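Local coordinates for putative exported protein (PDB 3IEE) that is of unknown function, an all-helical and probably exported protein of Bacteroides fragilis that may be anchored to the membrane as a lipoprotein, at residues A[46-54]-A[129-140]; A[204-215]-A[234-245]. All blocks are in the same frame, centred on the assembly; numbering follows the deposited sequence.

Overall arrangement
Contacts 1 and 2 each join two antiparallel helices but share no element: contact 1 pairs helix 43-56 with helix 123-162, and contact 2 pairs helix 197-215 with helix 224-247. They lie on opposite sides of the chain's centre, in different sequence families, with centres about 31 Å apart and nearest atoms about 15 Å apart. Contact 2 is the more buried, a seam of leucine, valine and isoleucine whose polar groups, a salt bridge and a water link, keep to its borders. Contact 1 is only partly buried and more mixed: leucine and selenomethionine pack beside a tyrosine–glutamate pair, an asparagine and a bound 1,2-ethanediol.

Contact 1: residues A[46-54]-A[129-140]; sequences VNAVLDYME and LLDVNYQLSTQM. With EDO (1,2-ethanediol), chain C.
N133 ND2 lies 3.6 Å from SE of M53, a selenomethionine, while the amide is gripped by helix 87-119, ND2 donating to F107 O and OD1 accepting from N110 ND2, which satisfies this buried group. Helices 123-162 and 43-56 pack here as an antiparallel pair in an all-helical fold; their short axis segments run at 166° and approach to 10.8 Å. The M53 and N133 side chains cross at about a right angle, and the bend at chi3 (75°) carries the selenomethionine CE to the backbone of L130.

L50 is the knob of the seam, set in a hole formed by L130, N133, Y134 and S137. Both its methyls lean on one ring corner, CD1 standing 3.8 Å from Y134 CD1. H193 meets the same ring obliquely. At the hydroxyl edge of the ring, near its plane, comes the E54 carboxylate, itself turned 63° from the ring. Y134 OH is modelled as donating to E54 OE2 at 2.3 Å, which is improbably short, so the exact length is doubtful. E54 reaches there by an extended chain, its CG passing 4.0 Å from L130 CD2.

Toward V46 the seam takes in a 1,2-ethanediol, probably from the crystallisation liquor. It bridges the helices, O1 donating to N47 OD1 at 3.0 Å and O2 to S137 O. Beside it, V46 CG1 packs 3.4 Å from S137 OG.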
loop_
_atom_site.group_PDB
_atom_site.type_symbol
_atom_site.label_atom_id
_atom_site.label_comp_id
_atom_site.label_asym_id
_atom_site.label_seq_id
_atom_site.Cartn_x
_atom_site.Cartn_y
_atom_site.Cartn_z
ATOM N N VAL A 46 12.338 4.265 0.853
ATOM C CA VAL A 46 12.256 5.554 0.203
ATOM C C VAL A 46 12.494 6.708 1.197
ATOM O O VAL A 46 13.248 7.637 0.890
ATOM C CB VAL A 46 10.912 5.713 -0.536
ATOM C CG1 VAL A 46 10.773 7.134 -1.145
ATOM C CG2 VAL A 46 10.760 4.609 -1.629
ATOM N N ASN A 47 11.866 6.643 2.381
ATOM C CA ASN A 47 12.102 7.584 3.491
ATOM C C ASN A 47 13.603 7.699 3.855
ATOM O O ASN A 47 14.128 8.812 4.089
ATOM C CB ASN A 47 11.361 7.132 4.758
ATOM C CG ASN A 47 9.838 7.299 4.676
ATOM O OD1 ASN A 47 9.331 7.914 3.747
ATOM N ND2 ASN A 47 9.121 6.751 5.666
ATOM N N ALA A 48 14.245 6.525 3.919
ATOM C CA ALA A 48 15.680 6.404 4.195
ATOM C C ALA A 48 16.551 7.081 3.136
ATOM O O ALA A 48 17.571 7.733 3.488
ATOM C CB ALA A 48 16.084 4.911 4.364
ATOM N N VAL A 49 16.189 6.935 1.856
ATOM C CA VAL A 49 16.909 7.591 0.775
ATOM C C VAL A 49 16.783 9.116 0.944
ATOM O O VAL A 49 17.779 9.827 0.889
ATOM C CB VAL A 49 16.458 7.089 -0.630
ATOM C CG1 VAL A 49 17.022 7.945 -1.721
ATOM C CG2 VAL A 49 16.834 5.591 -0.832
ATOM N N LEU A 50 15.557 9.603 1.157
ATOM C CA LEU A 50 15.326 11.039 1.304
ATOM C C LEU A 50 16.008 11.606 2.563
ATOM O O LEU A 50 16.566 12.711 2.553
ATOM C CB LEU A 50 13.830 11.339 1.339
ATOM C CG LEU A 50 13.044 11.104 0.029
ATOM C CD1 LEU A 50 11.530 11.176 0.394
ATOM C CD2 LEU A 50 13.408 12.135 -1.074
ATOM N N ASP A 51 15.964 10.843 3.642
ATOM C CA ASP A 51 16.613 11.252 4.894
ATOM C C ASP A 51 18.133 11.394 4.694
ATOM O O ASP A 51 18.734 12.363 5.175
ATOM C CB ASP A 51 16.347 10.235 5.987
ATOM C CG ASP A 51 14.957 10.356 6.615
ATOM O OD1 ASP A 51 14.330 11.402 6.488
ATOM O OD2 ASP A 51 14.553 9.399 7.300
ATOM N N TYR A 52 18.740 10.411 4.046
ATOM C CA TYR A 52 20.172 10.451 3.689
ATOM C C TYR A 52 20.489 11.624 2.781
ATOM O O TYR A 52 21.458 12.351 3.003
ATOM C CB TYR A 52 20.630 9.149 3.025
ATOM C CG TYR A 52 22.131 9.149 2.655
ATOM C CD1 TYR A 52 23.120 9.078 3.637
ATOM C CD2 TYR A 52 22.542 9.346 1.348
ATOM C CE1 TYR A 52 24.458 9.124 3.306
ATOM C CE2 TYR A 52 23.860 9.373 1.001
ATOM C CZ TYR A 52 24.833 9.299 1.973
ATOM O OH TYR A 52 26.166 9.298 1.626
HETATM N N MSE A 53 19.691 11.833 1.742
HETATM C CA MSE A 53 19.867 13.030 0.917
HETATM C C MSE A 53 19.903 14.303 1.755
HETATM O O MSE A 53 20.831 15.106 1.607
HETATM C CB MSE A 53 18.795 13.116 -0.199
HETATM C CG MSE A 53 18.969 12.076 -1.261
HETATM SE SE MSE A 53 17.522 11.979 -2.511
HETATM C CE MSE A 53 17.904 13.572 -3.550
ATOM N N GLU A 54 18.920 14.480 2.646
ATOM C CA GLU A 54 18.860 15.670 3.507
ATOM C C GLU A 54 20.118 15.778 4.377
ATOM O O GLU A 54 20.741 16.838 4.477
ATOM C CB GLU A 54 17.668 15.629 4.469
ATOM C CG GLU A 54 16.296 15.734 3.841
ATOM C CD GLU A 54 15.129 15.395 4.839
ATOM O OE1 GLU A 54 15.336 14.659 5.848
ATOM O OE2 GLU A 54 13.995 15.883 4.597
ATOM N N LEU A 129 17.102 19.157 -6.908
ATOM C CA LEU A 129 16.961 17.716 -7.139
ATOM C C LEU A 129 16.383 16.979 -5.914
ATOM O O LEU A 129 15.636 16.012 -6.079
ATOM C CB LEU A 129 18.293 17.096 -7.567
ATOM C CG LEU A 129 18.278 16.049 -8.672
ATOM C CD1 LEU A 129 17.417 16.455 -9.897
ATOM C CD2 LEU A 129 19.683 15.736 -9.086
ATOM N N LEU A 130 16.656 17.469 -4.708
ATOM C CA LEU A 130 16.033 16.912 -3.510
ATOM C C LEU A 130 14.543 17.180 -3.580
ATOM O O LEU A 130 13.725 16.290 -3.349
ATOM C CB LEU A 130 16.640 17.498 -2.221
ATOM C CG LEU A 130 16.060 17.075 -0.866
ATOM C CD1 LEU A 130 15.914 15.563 -0.751
ATOM C CD2 LEU A 130 16.838 17.603 0.335
ATOM N N ASP A 131 14.186 18.416 -3.931
ATOM C CA ASP A 131 12.764 18.770 -4.014
ATOM C C ASP A 131 12.048 17.952 -5.099
ATOM O O ASP A 131 10.924 17.516 -4.901
ATOM C CB ASP A 131 12.569 20.273 -4.226
ATOM C CG ASP A 131 12.893 21.104 -2.984
ATOM O OD1 ASP A 131 12.850 20.588 -1.848
ATOM O OD2 ASP A 131 13.188 22.317 -3.157
ATOM N N VAL A 132 12.700 17.730 -6.219
ATOM C CA VAL A 132 12.145 16.864 -7.249
ATOM C C VAL A 132 11.921 15.452 -6.727
ATOM O O VAL A 132 10.914 14.807 -7.034
ATOM C CB VAL A 132 13.075 16.789 -8.437
ATOM C CG1 VAL A 132 12.743 15.666 -9.340
ATOM C CG2 VAL A 132 13.067 18.143 -9.223
ATOM N N ASN A 133 12.848 14.942 -5.930
ATOM C CA ASN A 133 12.684 13.596 -5.390
ATOM C C ASN A 133 11.601 13.478 -4.342
ATOM O O ASN A 133 10.956 12.431 -4.277
ATOM C CB ASN A 133 14.022 13.008 -4.886
ATOM C CG ASN A 133 14.736 12.164 -5.943
ATOM O OD1 ASN A 133 14.498 12.300 -7.142
ATOM N ND2 ASN A 133 15.638 11.292 -5.500
ATOM N N TYR A 134 11.333 14.534 -3.559
ATOM C CA TYR A 134 10.169 14.502 -2.683
ATOM C C TYR A 134 8.898 14.321 -3.517
ATOM O O TYR A 134 8.027 13.527 -3.155
ATOM C CB TYR A 134 10.019 15.747 -1.821
ATOM C CG TYR A 134 11.026 15.914 -0.704
ATOM C CD1 TYR A 134 11.223 14.919 0.273
ATOM C CD2 TYR A 134 11.727 17.115 -0.590
ATOM C CE1 TYR A 134 12.145 15.100 1.301
ATOM C CE2 TYR A 134 12.654 17.317 0.437
ATOM C CZ TYR A 134 12.849 16.314 1.376
ATOM O OH TYR A 134 13.755 16.590 2.390
ATOM N N GLN A 135 8.798 15.048 -4.626
ATOM C CA GLN A 135 7.642 14.936 -5.522
ATOM C C GLN A 135 7.515 13.565 -6.213
ATOM O O GLN A 135 6.412 13.049 -6.349
ATOM C CB GLN A 135 7.667 16.050 -6.581
ATOM C CG GLN A 135 6.415 16.082 -7.481
ATOM C CD GLN A 135 5.136 16.294 -6.675
ATOM O OE1 GLN A 135 5.105 17.132 -5.779
ATOM N NE2 GLN A 135 4.095 15.516 -6.969
ATOM N N LEU A 136 8.631 13.000 -6.668
ATOM C CA LEU A 136 8.636 11.646 -7.257
ATOM C C LEU A 136 8.210 10.607 -6.241
ATOM O O LEU A 136 7.460 9.661 -6.587
ATOM C CB LEU A 136 10.027 11.287 -7.839
ATOM C CG LEU A 136 10.399 12.023 -9.139
ATOM C CD1 LEU A 136 11.824 11.827 -9.508
ATOM C CD2 LEU A 136 9.474 11.519 -10.292
ATOM N N SER A 137 8.644 10.740 -4.993
ATOM C CA SER A 137 8.209 9.837 -3.934
ATOM C C SER A 137 6.685 9.843 -3.762
ATOM O O SER A 137 6.027 8.788 -3.632
ATOM C CB SER A 137 8.832 10.253 -2.623
ATOM O OG SER A 137 8.319 9.427 -1.610
ATOM N N THR A 138 6.110 11.033 -3.732
ATOM C CA THR A 138 4.661 11.166 -3.637
ATOM C C THR A 138 3.938 10.514 -4.856
ATOM O O THR A 138 2.956 9.792 -4.676
ATOM C CB THR A 138 4.288 12.680 -3.434
ATOM O OG1 THR A 138 4.486 12.993 -2.039
ATOM C CG2 THR A 138 2.818 12.959 -3.872
ATOM N N GLN A 139 4.482 10.739 -6.058
ATOM C CA GLN A 139 3.957 10.177 -7.294
ATOM C C GLN A 139 3.992 8.662 -7.251
ATOM O O GLN A 139 3.000 8.055 -7.622
ATOM C CB GLN A 139 4.721 10.646 -8.510
ATOM C CG GLN A 139 4.401 12.077 -8.827
ATOM C CD GLN A 139 5.304 12.645 -9.906
ATOM O OE1 GLN A 139 5.585 13.843 -9.914
ATOM N NE2 GLN A 139 5.743 11.799 -10.827
HETATM N N MSE A 140 5.137 8.085 -6.849
HETATM C CA MSE A 140 5.290 6.590 -6.745
HETATM C C MSE A 140 4.182 6.048 -5.873
HETATM O O MSE A 140 3.480 5.084 -6.225
HETATM C CB MSE A 140 6.687 6.204 -6.207
HETATM C CG MSE A 140 7.808 6.509 -7.211
HETATM SE SE MSE A 140 9.524 6.441 -6.288
HETATM C CE MSE A 140 9.406 4.674 -5.638
HETATM C C1 EDO C . 7.529 6.821 0.576
HETATM O O1 EDO C . 7.067 7.198 1.896
HETATM C C2 EDO C . 6.565 7.341 -0.495
HETATM O O2 EDO C . 6.981 6.929 -1.811
#

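Contact 2: residues A[204-215]-A[234-245]; sequences VAELTKQLDAAK and LSQVETFIKQVK
L211 and I241 are reciprocal knobs, I241 by the end of its side chain: L211 sits among L234, V237, E238 and I241, and I241 among V204, L207, T208 and L211. This knobs-into-holes packing joins helix 197-215 to helix 224-247, antiparallel at 158° with the short axis segments 10.5 Å apart. The knobs meet end to end, L211 CD2 lying 3.7 Å from I241 CD1. With CG1 beside its backbone N (chi1 -68°), I241 sends CD1 toward L211 and leaves CG2 for V204 and T208.

L207 crosses I241 obliquely but F240 at about a right angle, so that its CD2 touches both I241 CG1 and, at 3.8 Å, F240 CD1. M182 of helix 169-189 touches L207 and F240, extending the core. V204 and V244 lie side by side, running antiparallel, and V204 CG2 presses to 3.4 Å from V244 CG1, closer than usual for two carbons. V244 CG2 meanwhile lies over one face of the F240 ring, toward its rim. Near the other end of the seam, L234 CD2 touches both L211 CD1 and A214 CB.

Polar groups border this seam. T208 OG1 donates to V204 O at 2.9 Å, approaching from the face of that carbonyl opposite to T208 N, and a water donates to the same hydroxyl while accepting from K245 NZ. K215, fully extended, brings NZ to 2.8 Å from E238 OE1, meeting it from 43° above the carboxylate plane; K242 adds a long salt bridge to OE2. The chemistry thus implies adhesion chiefly by close-fitted branched aliphatics, with the exposed lysines probably adding a more solvent-screened attraction to E238.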
loop_
_atom_site.group_PDB
_atom_site.type_symbol
_atom_site.label_atom_id
_atom_site.label_comp_id
_atom_site.label_asym_id
_atom_site.label_seq_id
_atom_site.Cartn_x
_atom_site.Cartn_y
_atom_site.Cartn_z
ATOM N N VAL A 204 -9.574 6.121 7.452
ATOM C CA VAL A 204 -10.042 5.658 8.772
ATOM C C VAL A 204 -11.560 5.662 8.831
ATOM O O VAL A 204 -12.209 4.718 9.370
ATOM C CB VAL A 204 -9.441 6.480 9.914
ATOM C CG1 VAL A 204 -10.167 6.140 11.224
ATOM C CG2 VAL A 204 -7.921 6.252 9.982
ATOM N N ALA A 205 -12.180 6.656 8.194
ATOM C CA ALA A 205 -13.639 6.693 8.130
ATOM C C ALA A 205 -14.171 5.553 7.259
ATOM O O ALA A 205 -15.203 4.963 7.571
ATOM C CB ALA A 205 -14.115 8.097 7.589
ATOM N N GLU A 206 -13.467 5.194 6.183
ATOM C CA GLU A 206 -13.860 4.022 5.362
ATOM C C GLU A 206 -13.741 2.756 6.181
ATOM O O GLU A 206 -14.638 1.886 6.152
ATOM C CB GLU A 206 -12.986 3.865 4.133
ATOM C CG GLU A 206 -13.188 4.931 3.084
ATOM C CD GLU A 206 -12.201 4.804 1.921
ATOM O OE1 GLU A 206 -11.523 3.736 1.769
ATOM O OE2 GLU A 206 -12.104 5.816 1.170
ATOM N N LEU A 207 -12.616 2.631 6.877
ATOM C CA LEU A 207 -12.388 1.458 7.722
ATOM C C LEU A 207 -13.500 1.333 8.765
ATOM O O LEU A 207 -14.004 0.237 9.052
ATOM C CB LEU A 207 -11.003 1.505 8.334
ATOM C CG LEU A 207 -10.593 0.245 9.132
ATOM C CD1 LEU A 207 -10.744 -1.073 8.367
ATOM C CD2 LEU A 207 -9.167 0.440 9.646
ATOM N N THR A 208 -13.854 2.464 9.358
ATOM C CA THR A 208 -14.941 2.479 10.349
ATOM C C THR A 208 -16.287 1.993 9.755
ATOM O O THR A 208 -16.967 1.187 10.366
ATOM C CB THR A 208 -15.059 3.851 10.975
ATOM O OG1 THR A 208 -13.839 4.178 11.672
ATOM C CG2 THR A 208 -16.254 3.903 11.949
ATOM N N LYS A 209 -16.646 2.486 8.554
ATOM C CA LYS A 209 -17.824 2.002 7.856
ATOM C C LYS A 209 -17.751 0.504 7.595
ATOM O O LYS A 209 -18.757 -0.206 7.770
ATOM C CB LYS A 209 -18.021 2.731 6.525
ATOM C CG LYS A 209 -18.461 4.154 6.682
ATOM C CD LYS A 209 -18.421 4.902 5.305
ATOM C CE LYS A 209 -17.823 6.365 5.406
ATOM N NZ LYS A 209 -16.634 6.674 4.449
ATOM N N GLN A 210 -16.572 0.003 7.176
ATOM C CA GLN A 210 -16.404 -1.435 6.966
ATOM C C GLN A 210 -16.627 -2.201 8.279
ATOM O O GLN A 210 -17.269 -3.271 8.334
ATOM C CB GLN A 210 -15.007 -1.723 6.355
ATOM C CG GLN A 210 -14.911 -1.158 4.933
ATOM C CD GLN A 210 -13.536 -0.959 4.423
ATOM O OE1 GLN A 210 -12.544 -1.396 5.011
ATOM N NE2 GLN A 210 -13.462 -0.225 3.313
ATOM N N LEU A 211 -16.061 -1.677 9.363
ATOM C CA LEU A 211 -16.185 -2.339 10.665
ATOM C C LEU A 211 -17.652 -2.351 11.130
ATOM O O LEU A 211 -18.133 -3.380 11.582
ATOM C CB LEU A 211 -15.277 -1.699 11.703
ATOM C CG LEU A 211 -15.342 -2.261 13.105
ATOM C CD1 LEU A 211 -15.094 -3.758 13.098
ATOM C CD2 LEU A 211 -14.321 -1.519 14.015
ATOM N N ASP A 212 -18.358 -1.235 10.968
ATOM C CA ASP A 212 -19.833 -1.143 11.240
ATOM C C ASP A 212 -20.595 -2.194 10.422
ATOM O O ASP A 212 -21.438 -2.878 10.920
ATOM C CB ASP A 212 -20.393 0.265 10.915
ATOM C CG ASP A 212 -19.950 1.369 11.896
ATOM O OD1 ASP A 212 -19.526 1.073 13.013
ATOM O OD2 ASP A 212 -20.074 2.566 11.524
ATOM N N ALA A 213 -20.239 -2.363 9.141
ATOM C CA ALA A 213 -20.888 -3.379 8.315
ATOM C C ALA A 213 -20.626 -4.783 8.848
ATOM O O ALA A 213 -21.547 -5.635 8.939
ATOM C CB ALA A 213 -20.451 -3.279 6.873
ATOM N N ALA A 214 -19.380 -5.030 9.237
ATOM C CA ALA A 214 -18.938 -6.333 9.793
ATOM C C ALA A 214 -19.686 -6.659 11.048
ATOM O O ALA A 214 -20.124 -7.812 11.253
ATOM C CB ALA A 214 -17.456 -6.298 10.100
ATOM N N LYS A 215 -19.896 -5.657 11.894
ATOM C CA LYS A 215 -20.583 -5.862 13.189
ATOM C C LYS A 215 -22.076 -6.210 13.026
ATOM O O LYS A 215 -22.700 -6.780 13.943
ATOM C CB LYS A 215 -20.413 -4.625 14.064
ATOM C CG LYS A 215 -19.019 -4.430 14.677
ATOM C CD LYS A 215 -18.923 -3.118 15.424
ATOM C CE LYS A 215 -17.616 -2.963 16.126
ATOM N NZ LYS A 215 -17.447 -1.560 16.681
ATOM N N LEU A 234 -12.095 -8.438 14.444
ATOM C CA LEU A 234 -12.877 -7.198 14.536
ATOM C C LEU A 234 -12.426 -6.314 15.713
ATOM O O LEU A 234 -12.373 -5.093 15.607
ATOM C CB LEU A 234 -14.363 -7.506 14.678
ATOM C CG LEU A 234 -15.086 -8.157 13.515
ATOM C CD1 LEU A 234 -16.603 -8.170 13.709
ATOM C CD2 LEU A 234 -14.695 -7.473 12.223
ATOM N N SER A 235 -12.171 -6.959 16.843
ATOM C CA SER A 235 -11.683 -6.247 18.030
ATOM C C SER A 235 -10.345 -5.572 17.752
ATOM O O SER A 235 -10.119 -4.405 18.141
ATOM C CB SER A 235 -11.607 -7.213 19.225
ATOM O OG SER A 235 -11.195 -6.535 20.407
ATOM N N GLN A 236 -9.493 -6.250 17.010
ATOM C CA GLN A 236 -8.185 -5.705 16.650
ATOM C C GLN A 236 -8.261 -4.563 15.636
ATOM O O GLN A 236 -7.462 -3.607 15.675
ATOM C CB GLN A 236 -7.303 -6.828 16.150
ATOM C CG GLN A 236 -6.996 -7.716 17.308
ATOM C CD GLN A 236 -6.139 -8.872 16.928
ATOM O OE1 GLN A 236 -5.071 -8.670 16.355
ATOM N NE2 GLN A 236 -6.573 -10.089 17.251
ATOM N N VAL A 237 -9.219 -4.666 14.737
ATOM C CA VAL A 237 -9.469 -3.565 13.807
ATOM C C VAL A 237 -9.881 -2.315 14.573
ATOM O O VAL A 237 -9.400 -1.216 14.321
ATOM C CB VAL A 237 -10.523 -3.915 12.735
ATOM C CG1 VAL A 237 -10.843 -2.651 11.904
ATOM C CG2 VAL A 237 -10.063 -5.120 11.899
ATOM N N GLU A 238 -10.766 -2.472 15.530
ATOM C CA GLU A 238 -11.198 -1.374 16.359
ATOM C C GLU A 238 -10.016 -0.746 17.129
ATOM O O GLU A 238 -9.877 0.483 17.182
ATOM C CB GLU A 238 -12.321 -1.837 17.249
ATOM C CG GLU A 238 -12.908 -0.697 18.080
ATOM C CD GLU A 238 -14.327 -0.901 18.508
ATOM O OE1 GLU A 238 -14.999 -1.819 18.039
ATOM O OE2 GLU A 238 -14.787 -0.102 19.358
ATOM N N THR A 239 -9.149 -1.586 17.685
ATOM C CA THR A 239 -7.921 -1.097 18.334
ATOM C C THR A 239 -7.049 -0.299 17.373
ATOM O O THR A 239 -6.477 0.751 17.720
ATOM C CB THR A 239 -7.141 -2.306 18.888
ATOM O OG1 THR A 239 -7.966 -2.904 19.896
ATOM C CG2 THR A 239 -5.768 -1.933 19.468
ATOM N N PHE A 240 -6.941 -0.809 16.162
ATOM C CA PHE A 240 -6.149 -0.147 15.120
ATOM C C PHE A 240 -6.717 1.245 14.780
ATOM O O PHE A 240 -5.985 2.235 14.712
ATOM C CB PHE A 240 -6.111 -1.030 13.890
ATOM C CG PHE A 240 -5.358 -0.437 12.746
ATOM C CD1 PHE A 240 -5.996 0.338 11.760
ATOM C CD2 PHE A 240 -4.025 -0.704 12.603
ATOM C CE1 PHE A 240 -5.264 0.857 10.648
ATOM C CE2 PHE A 240 -3.314 -0.196 11.534
ATOM C CZ PHE A 240 -3.918 0.556 10.560
ATOM N N ILE A 241 -8.030 1.308 14.587
ATOM C CA ILE A 241 -8.689 2.581 14.302
ATOM C C ILE A 241 -8.387 3.597 15.396
ATOM O O ILE A 241 -8.041 4.760 15.123
ATOM C CB ILE A 241 -10.204 2.403 14.141
ATOM C CG1 ILE A 241 -10.565 1.599 12.872
ATOM C CG2 ILE A 241 -10.973 3.792 14.207
ATOM C CD1 ILE A 241 -12.003 1.142 12.906
ATOM N N LYS A 242 -8.501 3.166 16.638
ATOM C CA LYS A 242 -8.274 4.054 17.782
ATOM C C LYS A 242 -6.789 4.520 17.840
ATOM O O LYS A 242 -6.509 5.688 18.156
ATOM C CB LYS A 242 -8.741 3.398 19.079
ATOM C CG LYS A 242 -10.271 3.311 19.133
ATOM C CD LYS A 242 -10.916 2.825 20.473
ATOM C CE LYS A 242 -10.775 1.334 20.720
ATOM N NZ LYS A 242 -11.735 0.789 21.762
ATOM N N GLN A 243 -5.869 3.619 17.548
ATOM C CA GLN A 243 -4.437 3.965 17.517
ATOM C C GLN A 243 -4.156 4.982 16.397
ATOM O O GLN A 243 -3.384 5.912 16.587
ATOM C CB GLN A 243 -3.591 2.715 17.307
ATOM C CG GLN A 243 -3.487 1.777 18.512
ATOM C CD GLN A 243 -2.368 0.720 18.299
ATOM O OE1 GLN A 243 -1.873 0.502 17.171
ATOM N NE2 GLN A 243 -1.946 0.101 19.383
ATOM N N VAL A 244 -4.773 4.808 15.228
ATOM C CA VAL A 244 -4.505 5.718 14.112
ATOM C C VAL A 244 -5.030 7.089 14.511
ATOM O O VAL A 244 -4.353 8.083 14.290
ATOM C CB VAL A 244 -5.128 5.290 12.779
ATOM C CG1 VAL A 244 -4.943 6.427 11.682
ATOM C CG2 VAL A 244 -4.559 3.935 12.309
ATOM N N LYS A 245 -6.217 7.133 15.110
ATOM C CA LYS A 245 -6.746 8.419 15.594
ATOM C C LYS A 245 -5.841 9.134 16.597
ATOM O O LYS A 245 -5.641 10.349 16.509
ATOM C CB LYS A 245 -8.138 8.211 16.161
ATOM C CG LYS A 245 -9.141 8.004 15.075
ATOM C CD LYS A 245 -10.490 7.859 15.693
ATOM C CE LYS A 245 -11.528 7.596 14.671
ATOM N NZ LYS A 245 -12.656 6.961 15.384
HETATM O O HOH W 1 -13.924 6.344 13.096
#